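Local structure of galectin 2 (Gallus gallus, 2YMZ) at residues Ile32-Lys37 against Ile83-Leu88; Lys91-Leu96 against Glu101-Asn106. The protein probably binds carbohydrates, as a chicken lectin of the galectin family. All coordinates share one frame; numbering follows the deposited sequence.

Interaction 1. Residues Ile32-Lys37 against Ile83-Leu88; sequences INLGCK and IIVEFL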
loop_
_atom_site.group_PDB
_atom_site.type_symbol
_atom_site.label_atom_id
_atom_site.label_comp_id
_atom_site.label_asym_id
_atom_site.label_seq_id
_atom_site.Cartn_x
_atom_site.Cartn_y
_atom_site.Cartn_z
ATOM N N ILE A 32 3.800 11.348 4.771
ATOM C CA ILE A 32 3.302 10.724 3.513
ATOM C C ILE A 32 4.248 11.419 2.504
ATOM O O ILE A 32 4.287 12.687 2.380
ATOM C CB ILE A 32 1.862 11.170 3.257
ATOM C CG1 ILE A 32 0.925 10.481 4.250
ATOM C CG2 ILE A 32 1.411 10.795 1.838
ATOM C CD1 ILE A 32 -0.481 11.056 4.316
ATOM N N ASN A 33 5.012 10.589 1.767
ATOM C CA ASN A 33 6.029 11.086 0.806
ATOM C C ASN A 33 5.671 10.599 -0.638
ATOM O O ASN A 33 5.514 9.436 -0.833
ATOM C CB ASN A 33 7.345 10.500 1.180
ATOM C CG ASN A 33 7.854 11.086 2.532
ATOM O OD1 ASN A 33 7.799 12.269 2.688
ATOM N ND2 ASN A 33 8.322 10.282 3.417
ATOM N N LEU A 34 5.600 11.525 -1.559
ATOM C CA LEU A 34 5.147 11.237 -2.947
ATOM C C LEU A 34 6.237 11.790 -3.868
ATOM O O LEU A 34 6.679 12.932 -3.728
ATOM C CB LEU A 34 3.847 11.909 -3.219
ATOM C CG LEU A 34 2.705 11.129 -2.520
ATOM C CD1 LEU A 34 1.535 12.084 -2.292
ATOM C CD2 LEU A 34 2.299 9.883 -3.371
ATOM N N GLY A 35 6.737 10.934 -4.771
ATOM C CA GLY A 35 7.710 11.504 -5.718
ATOM C C GLY A 35 8.086 10.493 -6.756
ATOM O O GLY A 35 7.274 9.730 -7.201
ATOM N N CYS A 36 9.358 10.497 -7.114
ATOM C CA CYS A 36 9.737 9.492 -8.075
ATOM C C CYS A 36 10.621 8.394 -7.535
ATOM O O CYS A 36 10.732 7.352 -8.213
ATOM C CB CYS A 36 10.219 10.143 -9.362
ATOM S SG CYS A 36 11.896 10.674 -9.203
ATOM N N LYS A 37 11.183 8.567 -6.315
ATOM C CA LYS A 37 11.887 7.534 -5.594
ATOM C C LYS A 37 12.183 8.066 -4.189
ATOM O O LYS A 37 11.795 9.185 -3.875
ATOM C CB LYS A 37 13.205 7.186 -6.343
ATOM C CG LYS A 37 14.133 8.386 -6.470
ATOM C CD LYS A 37 15.439 7.950 -7.177
ATOM C CE LYS A 37 15.249 7.765 -8.665
ATOM N NZ LYS A 37 16.511 8.076 -9.405
ATOM N N ILE A 83 -6.959 11.095 4.995
ATOM C CA ILE A 83 -6.233 12.220 4.331
ATOM C C ILE A 83 -6.475 12.064 2.786
ATOM O O ILE A 83 -6.273 11.001 2.264
ATOM C CB ILE A 83 -4.747 12.112 4.686
ATOM C CG1 ILE A 83 -4.591 12.393 6.209
ATOM C CG2 ILE A 83 -3.957 13.184 3.969
ATOM C CD1 ILE A 83 -3.315 11.952 6.905
ATOM N N ILE A 84 -6.844 13.134 2.097
ATOM C CA ILE A 84 -7.033 12.994 0.640
ATOM C C ILE A 84 -6.000 13.907 -0.030
ATOM O O ILE A 84 -5.888 15.050 0.409
ATOM C CB ILE A 84 -8.407 13.491 0.263
ATOM C CG1 ILE A 84 -9.403 12.507 0.885
ATOM C CG2 ILE A 84 -8.541 13.489 -1.288
ATOM C CD1 ILE A 84 -10.868 12.863 0.855
ATOM N N VAL A 85 -5.233 13.385 -0.968
ATOM C CA VAL A 85 -4.235 14.189 -1.697
ATOM C C VAL A 85 -4.733 14.282 -3.133
ATOM O O VAL A 85 -5.152 13.261 -3.707
ATOM C CB VAL A 85 -2.888 13.505 -1.741
ATOM C CG1 VAL A 85 -1.852 14.508 -2.323
ATOM C CG2 VAL A 85 -2.429 13.092 -0.299
ATOM N N GLU A 86 -4.640 15.486 -3.717
ATOM C CA GLU A 86 -4.961 15.640 -5.143
ATOM C C GLU A 86 -3.816 16.261 -5.879
ATOM O O GLU A 86 -3.147 17.177 -5.312
ATOM C CB GLU A 86 -6.142 16.513 -5.232
ATOM C CG GLU A 86 -7.339 15.645 -4.981
ATOM C CD GLU A 86 -8.506 16.428 -4.550
ATOM O OE1 GLU A 86 -8.339 17.652 -4.421
ATOM O OE2 GLU A 86 -9.582 15.790 -4.336
ATOM N N PHE A 87 -3.551 15.710 -7.072
ATOM C CA PHE A 87 -2.443 16.123 -7.901
ATOM C C PHE A 87 -3.069 17.137 -8.875
ATOM O O PHE A 87 -3.825 16.744 -9.805
ATOM C CB PHE A 87 -1.871 14.880 -8.598
ATOM C CG PHE A 87 -0.606 15.121 -9.394
ATOM C CD1 PHE A 87 -0.215 16.411 -9.782
ATOM C CD2 PHE A 87 0.120 14.036 -9.842
ATOM C CE1 PHE A 87 0.920 16.623 -10.532
ATOM C CE2 PHE A 87 1.304 14.235 -10.592
ATOM C CZ PHE A 87 1.670 15.527 -10.951
ATOM N N LEU A 88 -2.892 18.421 -8.592
ATOM C CA LEU A 88 -3.604 19.420 -9.367
ATOM C C LEU A 88 -2.642 20.252 -10.250
ATOM O O LEU A 88 -2.511 21.456 -10.060
ATOM C CB LEU A 88 -4.491 20.280 -8.464
ATOM C CG LEU A 88 -5.587 19.528 -7.715
ATOM C CD1 LEU A 88 -6.349 20.505 -6.883
ATOM C CD2 LEU A 88 -6.545 18.812 -8.642
#

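Interaction 2. Residues Lys91-Leu96 against Glu101-Asn106; sequences KFLVKL and EVEFPN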
loop_
_atom_site.group_PDB
_atom_site.type_symbol
_atom_site.label_atom_id
_atom_site.label_comp_id
_atom_site.label_asym_id
_atom_site.label_seq_id
_atom_site.Cartn_x
_atom_site.Cartn_y
_atom_site.Cartn_z
ATOM N N LYS A 91 0.177 22.235 -8.437
ATOM C CA LYS A 91 0.178 22.119 -6.990
ATOM C C LYS A 91 -0.447 20.818 -6.546
ATOM O O LYS A 91 -1.185 20.182 -7.267
ATOM C CB LYS A 91 -0.601 23.264 -6.367
ATOM C CG LYS A 91 -2.062 23.342 -6.745
ATOM C CD LYS A 91 -2.727 24.605 -6.191
ATOM C CE LYS A 91 -4.262 24.531 -6.222
ATOM N NZ LYS A 91 -4.849 25.197 -7.436
ATOM N N PHE A 92 -0.128 20.492 -5.302
ATOM C CA PHE A 92 -0.800 19.413 -4.559
ATOM C C PHE A 92 -1.745 20.011 -3.548
ATOM O O PHE A 92 -1.479 21.055 -2.898
ATOM C CB PHE A 92 0.263 18.535 -3.904
ATOM C CG PHE A 92 1.204 17.930 -4.900
ATOM C CD1 PHE A 92 0.823 16.804 -5.665
ATOM C CD2 PHE A 92 2.413 18.504 -5.148
ATOM C CE1 PHE A 92 1.683 16.277 -6.605
ATOM C CE2 PHE A 92 3.288 17.984 -6.082
ATOM C CZ PHE A 92 2.925 16.854 -6.825
ATOM N N LEU A 93 -2.878 19.347 -3.365
ATOM C CA LEU A 93 -3.755 19.855 -2.406
ATOM C C LEU A 93 -4.006 18.663 -1.450
ATOM O O LEU A 93 -4.363 17.578 -1.921
ATOM C CB LEU A 93 -5.025 20.279 -3.132
ATOM C CG LEU A 93 -6.160 20.872 -2.319
ATOM C CD1 LEU A 93 -5.918 22.360 -2.081
ATOM C CD2 LEU A 93 -7.452 20.695 -3.117
ATOM N N VAL A 94 -3.898 18.880 -0.133
ATOM C CA VAL A 94 -4.162 17.831 0.848
ATOM C C VAL A 94 -5.413 18.236 1.631
ATOM O O VAL A 94 -5.429 19.268 2.357
ATOM C CB VAL A 94 -2.961 17.570 1.788
ATOM C CG1 VAL A 94 -3.278 16.327 2.675
ATOM C CG2 VAL A 94 -1.672 17.302 0.986
ATOM N N LYS A 95 -6.465 17.427 1.554
ATOM C CA LYS A 95 -7.680 17.767 2.336
ATOM C C LYS A 95 -7.706 17.010 3.641
ATOM O O LYS A 95 -7.524 15.774 3.694
ATOM C CB LYS A 95 -8.950 17.391 1.581
ATOM C CG LYS A 95 -9.064 18.041 0.240
ATOM C CD LYS A 95 -10.448 17.666 -0.310
ATOM C CE LYS A 95 -10.464 17.931 -1.809
ATOM N NZ LYS A 95 -11.714 17.313 -2.373
ATOM N N LEU A 96 -7.905 17.755 4.714
ATOM C CA LEU A 96 -7.845 17.146 6.047
ATOM C C LEU A 96 -9.267 16.849 6.526
ATOM O O LEU A 96 -10.248 17.412 6.005
ATOM C CB LEU A 96 -7.132 18.082 7.017
ATOM C CG LEU A 96 -5.781 18.732 6.654
ATOM C CD1 LEU A 96 -5.210 19.678 7.714
ATOM C CD2 LEU A 96 -4.792 17.644 6.299
ATOM N N GLU A 101 -7.716 22.676 3.870
ATOM C CA GLU A 101 -6.886 22.253 2.738
ATOM C C GLU A 101 -5.495 22.814 2.886
ATOM O O GLU A 101 -5.304 24.015 3.181
ATOM C CB GLU A 101 -7.520 22.750 1.423
ATOM C CG GLU A 101 -8.861 22.065 1.178
ATOM C CD GLU A 101 -9.539 22.579 -0.062
ATOM O OE1 GLU A 101 -9.231 23.716 -0.457
ATOM O OE2 GLU A 101 -10.361 21.842 -0.627
ATOM N N VAL A 102 -4.510 21.932 2.790
ATOM C CA VAL A 102 -3.136 22.358 2.715
ATOM C C VAL A 102 -2.732 22.326 1.275
ATOM O O VAL A 102 -2.868 21.296 0.587
ATOM C CB VAL A 102 -2.236 21.442 3.557
ATOM C CG1 VAL A 102 -0.760 21.890 3.450
ATOM C CG2 VAL A 102 -2.730 21.438 4.986
ATOM N N GLU A 103 -2.255 23.475 0.777
ATOM C CA GLU A 103 -1.790 23.556 -0.580
ATOM C C GLU A 103 -0.241 23.600 -0.638
ATOM O O GLU A 103 0.421 24.243 0.179
ATOM C CB GLU A 103 -2.435 24.808 -1.184
ATOM C CG GLU A 103 -2.229 25.045 -2.646
ATOM C CD GLU A 103 -3.048 26.252 -3.134
ATOM O OE1 GLU A 103 -4.302 26.121 -3.286
ATOM O OE2 GLU A 103 -2.426 27.325 -3.354
ATOM N N PHE A 104 0.361 22.880 -1.537
ATOM C CA PHE A 104 1.833 22.877 -1.694
ATOM C C PHE A 104 2.217 22.884 -3.173
ATOM O O PHE A 104 1.726 22.035 -3.958
ATOM C CB PHE A 104 2.457 21.597 -1.075
ATOM C CG PHE A 104 3.951 21.640 -0.967
ATOM C CD1 PHE A 104 4.567 22.570 -0.083
ATOM C CD2 PHE A 104 4.763 20.771 -1.696
ATOM C CE1 PHE A 104 5.961 22.609 0.049
ATOM C CE2 PHE A 104 6.161 20.833 -1.600
ATOM C CZ PHE A 104 6.769 21.761 -0.720
ATOM N N PRO A 105 3.150 23.787 -3.573
ATOM C CA PRO A 105 3.477 23.893 -4.993
ATOM C C PRO A 105 4.187 22.680 -5.528
ATOM O O PRO A 105 4.971 22.019 -4.845
ATOM C CB PRO A 105 4.433 25.092 -5.063
ATOM C CG PRO A 105 5.089 25.095 -3.714
ATOM C CD PRO A 105 3.959 24.752 -2.773
ATOM N N ASN A 106 3.829 22.343 -6.768
ATOM C CA ASN A 106 4.565 21.329 -7.514
ATOM C C ASN A 106 5.764 22.007 -8.090
ATOM O O ASN A 106 5.799 22.287 -9.320
ATOM C CB ASN A 106 3.659 20.771 -8.677
ATOM C CG ASN A 106 4.309 19.647 -9.442
ATOM O OD1 ASN A 106 5.371 19.175 -9.100
ATOM N ND2 ASN A 106 3.633 19.176 -10.526
#

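Interaction 1. Residues Ile32-Lys37 against Ile83-Leu88
I32 and L34 meet I83 and V85 between two different sheets. No backbone hydrogen bond joins the two segments. Their closest CA atoms, those of I32 and I83, are 9.7 Å apart, and side chains alone bridge that distance. Residues 32-34 are extended, as part of strand 30-34. The chain then turns a corner at G35 and C36. Residues 83-88 remain extended throughout. Alternation along each strand sends I32 and L34 inward on one side, I83 and V85 on the other.

I32 and I83 reach for each other tip to tip. I32 CD1 lies 3.9 Å from I83 CD1. The I32 methyl also rests against the CG2 branch of I83, with I32 CD1 4.1 Å from I83 CG2. Both side chains place CG1 anti to the carbonyl carbon (chi1 -73° in I32, -67° in I83), and CD1 extends from it toward the other segment.

This is the interior of the galectin beta-sandwich, where two antiparallel sheets pack face to face through apolar side chains. L34 and V85 form the second pair and pass alongside each other in opposite directions. The touch is looser: L34 CD1 lies 4.2 Å from V85 CG1. With V85 CG1 anti to the backbone N (chi1 -171°), it is this branch that meets L34.

All four side chains are buried. I19 and M17 of strand 16-23 add to the same core, on I32 and L34 respectively, and I113 and L116 also pack on L34. N33 points away from strand 80-88, and its amide is hydrogen-bonded to H44 through OD1 and to N117 through ND2.

Interaction 2. Residues Lys91-Leu96 against Glu101-Asn106
F92 and N106 meet at an angle, with the ring plane and the amide plane 53° apart. F92 CE2 lies 3.8 Å from N106 CB. N106 CG is anti to the backbone N (chi1 -176°), which brings the amide alongside CE2 and CZ of the ring. Outside the pair, N106 ND2 is hydrogen-bonded to the carbonyls of G89 and Y110. The F92 ring also meets that of F87.

On the face that carries F92 and F104, V94 and V102 sit side by side, CB to CB 4.3 Å. Beyond them, L96 CD1 comes within 4.1 Å of V102 CG2.

Strands 91-95 and 101-105 form an antiparallel beta hairpin at one edge of the five-stranded galectin sheet. F92 and V94 are the hydrogen-bonded partners of F104 and V102. Each pair has two backbone bonds; V94 N to V102 O is 2.7 Å and nearly straight at 169°.

The other face carries L93, K95, E101 and E103. L93 lays its methyls against E101, with L93 CD1 3.9 Å from E101 CB. K95 runs beside E101, both pointing the same way. K91 slants across E103 and touches it through its aliphatic part: K91 CE is 3.3 Å from E103 OE1. K91 NZ is 4.3 Å from E103 OE1, too far for a salt bridge, though the opposite charges may still attract weakly.

Overall arrangement
From the N terminus, strand 30-34 comes first and belongs to the sheet that faces the five-stranded one. Interaction 1 closes a long loop of 45 residues, just over half of them in strands, when strand 80-88 arrives in the opposing sheet. The chain then passes almost directly into strand 91-95. Interaction 2 closes only the short turn of 97-100. The two loops follow in series; they neither nest nor cross. Strands 80-88 and 91-95 are neighbours in the five-stranded sheet, where E86 N and L93 O probably share a hydrogen bond. Interaction 1 therefore joins the two sheets, while interaction 2 extends one of them to its edge strand, 101-105.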